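Local coordinates for protein plexin-A4 (Homo sapiens, PDB 4E74) that probably binds Rho-family GTPases through this cytoplasmic domain of a plexin, a signalling receptor of the cell surface, at residues 10-21 and 98-110. Numbering follows the deposited sequence.
Sequences DYKTLVLSCVSP and LAHYQVPDGSVVA
Leu16 sends its branches two ways into the apolar side of the contact. Its CD1 meets Leu98 CD1 tip to tip at 3.9 Å, while CD2 lies against Val103 CG1 and Ser107 CB. Val109 crosses Leu16 at about a right angle; with CG1 anti to its carbonyl carbon (chi1 -57°), that methyl faces the end of Leu16, and CG2 is set against Leu16 CB. Val109 CG2 also lies 3.7 Å from Cys18 SG. Leu14 adds CD2 to Leu98 CD1 from an oblique direction. Helix 39-50 closes over this face, Val42 touching Leu16 and Leu98, and Ile46 touching Cys18.

Between the strands, Ser17 N donates to Ser107 O at 2.8 Å, Ser17 O accepts from Val109 N, and Val19 N donates to Val109 O at 2.9 Å. Ser17 thus bonds to the residues before and after Val108, and Val109 to those before and after Cys18, which is the parallel pattern.

The other face and the turn lie nearer solvent: Val19 CG2 and Val108 CG1 meet at 3.9 Å, but both residues are only partly buried, and Ser17 OG turns to Glu28 instead. Exposed Asp105, its CG anti to the backbone N (chi1 176°), extends OD1 to Val15 N at 2.8 Å; the bond is straight (167°) but arrives on the anti side of the carboxylate, somewhat out of its plane. Gly106 N, in a type II turn from Pro104 to Ser107, returns a bond to Val15 O. The turn is fastened by Ser107, whose N and OG both reach Pro104 O from the same face of that carbonyl's plane.

Strand 13-18 parallel to the last strand, 108-113, in sheet order 2-1-5-3-4 beneath a helix, is the central pairing of the ubiquitin-like beta-grasp fold, here of a plexin RhoGTPase-binding domain.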
loop_
_atom_site.group_PDB
_atom_site.type_symbol
_atom_site.label_atom_id
_atom_site.label_comp_id
_atom_site.label_asym_id
_atom_site.label_seq_id
_atom_site.Cartn_x
_atom_site.Cartn_y
_atom_site.Cartn_z
ATOM N N ASP A 10 -22.504 -1.466 16.813
ATOM C CA ASP A 10 -21.470 -2.029 17.729
ATOM C C ASP A 10 -20.054 -1.690 17.211
ATOM O O ASP A 10 -19.838 -1.566 16.002
ATOM C CB ASP A 10 -21.650 -3.544 17.853
ATOM C CG ASP A 10 -20.852 -4.144 19.006
ATOM N N TYR A 11 -19.109 -1.533 18.136
ATOM C CA TYR A 11 -17.727 -1.187 17.802
ATOM C C TYR A 11 -16.886 -1.917 18.818
ATOM O O TYR A 11 -16.614 -1.405 19.925
ATOM C CB TYR A 11 -17.523 0.325 17.887
ATOM C CG TYR A 11 -16.244 0.872 17.277
ATOM C CD1 TYR A 11 -16.268 1.533 16.073
ATOM C CD2 TYR A 11 -15.027 0.809 17.962
ATOM C CE1 TYR A 11 -15.111 2.057 15.499
ATOM C CE2 TYR A 11 -13.855 1.330 17.410
ATOM C CZ TYR A 11 -13.894 1.969 16.183
ATOM O OH TYR A 11 -12.728 2.499 15.580
ATOM N N LYS A 12 -16.544 -3.147 18.488
ATOM C CA LYS A 12 -15.783 -4.026 19.332
ATOM C C LYS A 12 -14.674 -4.730 18.554
ATOM O O LYS A 12 -14.825 -4.995 17.353
ATOM C CB LYS A 12 -16.664 -5.108 19.956
ATOM C CG LYS A 12 -17.827 -4.574 20.785
ATOM C CD LYS A 12 -18.414 -5.714 21.612
ATOM C CE LYS A 12 -19.654 -5.289 22.382
ATOM N NZ LYS A 12 -19.337 -4.275 23.412
ATOM N N THR A 13 -13.590 -5.113 19.236
ATOM C CA THR A 13 -12.511 -5.869 18.604
ATOM C C THR A 13 -12.776 -7.365 18.665
ATOM O O THR A 13 -13.409 -7.893 19.576
ATOM C CB THR A 13 -11.112 -5.617 19.242
ATOM O OG1 THR A 13 -11.103 -6.025 20.617
ATOM C CG2 THR A 13 -10.758 -4.181 19.108
ATOM N N LEU A 14 -12.256 -8.087 17.663
ATOM C CA LEU A 14 -12.125 -9.530 17.745
ATOM C C LEU A 14 -10.813 -9.971 17.067
ATOM O O LEU A 14 -10.168 -9.168 16.371
ATOM C CB LEU A 14 -13.347 -10.303 17.129
ATOM C CG LEU A 14 -13.501 -10.237 15.618
ATOM C CD1 LEU A 14 -14.372 -11.423 15.136
ATOM C CD2 LEU A 14 -14.056 -8.906 15.134
ATOM N N VAL A 15 -10.406 -11.188 17.344
ATOM C CA VAL A 15 -9.221 -11.798 16.748
ATOM C C VAL A 15 -9.608 -12.818 15.663
ATOM O O VAL A 15 -10.421 -13.717 15.925
ATOM C CB VAL A 15 -8.340 -12.474 17.802
ATOM C CG1 VAL A 15 -7.122 -13.149 17.180
ATOM C CG2 VAL A 15 -7.899 -11.458 18.897
ATOM N N LEU A 16 -8.906 -12.757 14.521
ATOM C CA LEU A 16 -8.960 -13.823 13.498
ATOM C C LEU A 16 -7.613 -14.490 13.439
ATOM O O LEU A 16 -6.589 -13.798 13.499
ATOM C CB LEU A 16 -9.306 -13.247 12.164
ATOM C CG LEU A 16 -10.675 -12.598 12.056
ATOM C CD1 LEU A 16 -10.886 -12.034 10.643
ATOM C CD2 LEU A 16 -11.761 -13.613 12.435
ATOM N N SER A 17 -7.589 -15.815 13.300
ATOM C CA SER A 17 -6.353 -16.575 13.162
ATOM C C SER A 17 -6.103 -16.786 11.669
ATOM O O SER A 17 -6.820 -17.583 11.056
ATOM C CB SER A 17 -6.484 -17.886 13.916
ATOM O OG SER A 17 -5.237 -18.520 13.979
ATOM N N CYS A 18 -5.138 -16.076 11.068
ATOM C CA CYS A 18 -4.967 -16.021 9.629
ATOM C C CYS A 18 -3.913 -17.042 9.127
ATOM O O CYS A 18 -2.772 -17.040 9.605
ATOM C CB CYS A 18 -4.611 -14.556 9.276
ATOM S SG CYS A 18 -5.790 -13.361 9.999
ATOM N N VAL A 19 -4.299 -17.875 8.180
ATOM C CA VAL A 19 -3.409 -18.861 7.595
ATOM C C VAL A 19 -2.298 -18.133 6.832
ATOM O O VAL A 19 -2.551 -17.137 6.129
ATOM C CB VAL A 19 -4.204 -19.778 6.654
ATOM C CG1 VAL A 19 -3.262 -20.710 5.904
ATOM C CG2 VAL A 19 -5.268 -20.560 7.463
ATOM N N SER A 20 -1.069 -18.617 7.013
ATOM C CA SER A 20 0.098 -18.016 6.359
ATOM C C SER A 20 0.032 -18.191 4.836
ATOM O O SER A 20 -0.370 -19.249 4.334
ATOM C CB SER A 20 1.406 -18.594 6.910
ATOM O OG SER A 20 1.796 -17.915 8.094
ATOM N N PRO A 21 0.417 -17.132 4.086
ATOM C CA PRO A 21 0.331 -17.217 2.628
ATOM C C PRO A 21 1.544 -17.937 2.037
ATOM O O PRO A 21 1.379 -18.907 1.310
ATOM C CB PRO A 21 0.313 -15.750 2.199
ATOM C CG PRO A 21 1.137 -15.054 3.237
ATOM C CD PRO A 21 0.942 -15.820 4.528
ATOM N N LEU A 98 -18.034 -8.552 9.790
ATOM C CA LEU A 98 -17.922 -9.825 10.466
ATOM C C LEU A 98 -19.139 -10.056 11.389
ATOM O O LEU A 98 -19.557 -11.196 11.604
ATOM C CB LEU A 98 -16.618 -9.973 11.249
ATOM C CG LEU A 98 -15.336 -10.077 10.390
ATOM C CD1 LEU A 98 -14.103 -9.880 11.236
ATOM C CD2 LEU A 98 -15.258 -11.391 9.627
ATOM N N ALA A 99 -19.653 -8.969 11.989
ATOM C CA ALA A 99 -20.853 -9.082 12.856
ATOM C C ALA A 99 -22.043 -9.547 12.040
ATOM O O ALA A 99 -22.844 -10.358 12.528
ATOM C CB ALA A 99 -21.149 -7.753 13.559
ATOM N N HIS A 100 -22.170 -9.041 10.821
ATOM C CA HIS A 100 -23.219 -9.509 9.883
ATOM C C HIS A 100 -23.205 -11.001 9.695
ATOM O O HIS A 100 -24.280 -11.683 9.705
ATOM C CB HIS A 100 -23.040 -8.799 8.560
ATOM C CG HIS A 100 -23.907 -9.329 7.454
ATOM N ND1 HIS A 100 -25.215 -8.949 7.298
ATOM C CD2 HIS A 100 -23.625 -10.227 6.430
ATOM C CE1 HIS A 100 -25.727 -9.588 6.205
ATOM N NE2 HIS A 100 -24.767 -10.369 5.679
ATOM N N TYR A 101 -22.019 -11.559 9.532
ATOM C CA TYR A 101 -21.861 -13.004 9.330
ATOM C C TYR A 101 -21.772 -13.844 10.610
ATOM O O TYR A 101 -21.699 -15.067 10.558
ATOM C CB TYR A 101 -20.620 -13.275 8.466
ATOM C CG TYR A 101 -20.688 -12.894 6.990
ATOM C CD1 TYR A 101 -21.452 -13.647 6.073
ATOM C CD2 TYR A 101 -19.903 -11.877 6.473
ATOM C CE1 TYR A 101 -21.446 -13.329 4.731
ATOM C CE2 TYR A 101 -19.881 -11.538 5.134
ATOM C CZ TYR A 101 -20.635 -12.300 4.236
ATOM O OH TYR A 101 -20.606 -12.053 2.895
ATOM N N GLN A 102 -21.773 -13.166 11.776
ATOM C CA GLN A 102 -21.712 -13.806 13.068
ATOM C C GLN A 102 -20.465 -14.666 13.225
ATOM O O GLN A 102 -20.468 -15.773 13.781
ATOM C CB GLN A 102 -23.024 -14.581 13.357
ATOM C CG GLN A 102 -24.229 -13.675 13.403
ATOM C CD GLN A 102 -25.496 -14.441 13.769
ATOM O OE1 GLN A 102 -25.851 -15.384 13.097
ATOM N NE2 GLN A 102 -26.169 -14.034 14.854
ATOM N N VAL A 103 -19.316 -14.092 12.797
ATOM C CA VAL A 103 -18.052 -14.791 12.913
ATOM C C VAL A 103 -17.531 -14.709 14.356
ATOM O O VAL A 103 -17.356 -13.624 14.853
ATOM C CB VAL A 103 -17.003 -14.209 11.935
ATOM C CG1 VAL A 103 -15.679 -14.907 12.130
ATOM C CG2 VAL A 103 -17.508 -14.363 10.484
ATOM N N PRO A 104 -17.325 -15.864 15.025
ATOM C CA PRO A 104 -16.843 -15.874 16.404
ATOM C C PRO A 104 -15.416 -15.416 16.558
ATOM O O PRO A 104 -14.608 -15.579 15.625
ATOM C CB PRO A 104 -16.911 -17.346 16.804
ATOM C CG PRO A 104 -17.855 -17.995 15.873
ATOM C CD PRO A 104 -17.785 -17.201 14.586
ATOM N N ASP A 105 -15.083 -14.874 17.737
ATOM C CA ASP A 105 -13.706 -14.533 18.026
ATOM C C ASP A 105 -12.845 -15.784 17.916
ATOM O O ASP A 105 -13.272 -16.904 18.308
ATOM C CB ASP A 105 -13.591 -13.933 19.445
ATOM C CG ASP A 105 -12.131 -13.634 19.854
ATOM O OD1 ASP A 105 -11.594 -12.622 19.440
ATOM O OD2 ASP A 105 -11.522 -14.437 20.609
ATOM N N GLY A 106 -11.639 -15.641 17.340
ATOM C CA GLY A 106 -10.734 -16.736 17.176
ATOM C C GLY A 106 -10.911 -17.607 15.936
ATOM O O GLY A 106 -10.153 -18.555 15.714
ATOM N N SER A 107 -11.882 -17.265 15.114
ATOM C CA SER A 107 -12.118 -18.012 13.858
ATOM C C SER A 107 -10.869 -18.007 12.960
ATOM O O SER A 107 -10.134 -17.003 12.865
ATOM C CB SER A 107 -13.284 -17.374 13.105
ATOM O OG SER A 107 -14.510 -17.510 13.834
ATOM N N VAL A 108 -10.702 -19.118 12.239
ATOM C CA VAL A 108 -9.601 -19.312 11.275
ATOM C C VAL A 108 -10.041 -18.778 9.920
ATOM O O VAL A 108 -11.141 -19.072 9.450
ATOM C CB VAL A 108 -9.207 -20.792 11.125
ATOM C CG1 VAL A 108 -8.073 -20.962 10.081
ATOM C CG2 VAL A 108 -8.784 -21.389 12.466
ATOM N N VAL A 109 -9.185 -17.985 9.275
ATOM C CA VAL A 109 -9.472 -17.369 7.988
ATOM C C VAL A 109 -8.252 -17.455 7.091
ATOM O O VAL A 109 -7.123 -17.642 7.602
ATOM C CB VAL A 109 -9.926 -15.891 8.058
ATOM C CG1 VAL A 109 -11.171 -15.724 8.941
ATOM C CG2 VAL A 109 -8.777 -14.990 8.563
ATOM N N ALA A 110 -8.490 -17.382 5.775
ATOM C CA ALA A 110 -7.415 -17.312 4.767
ATOM C C ALA A 110 -7.762 -16.282 3.730
ATOM O O ALA A 110 -8.930 -15.920 3.536
ATOM C CB ALA A 110 -7.219 -18.680 4.081
#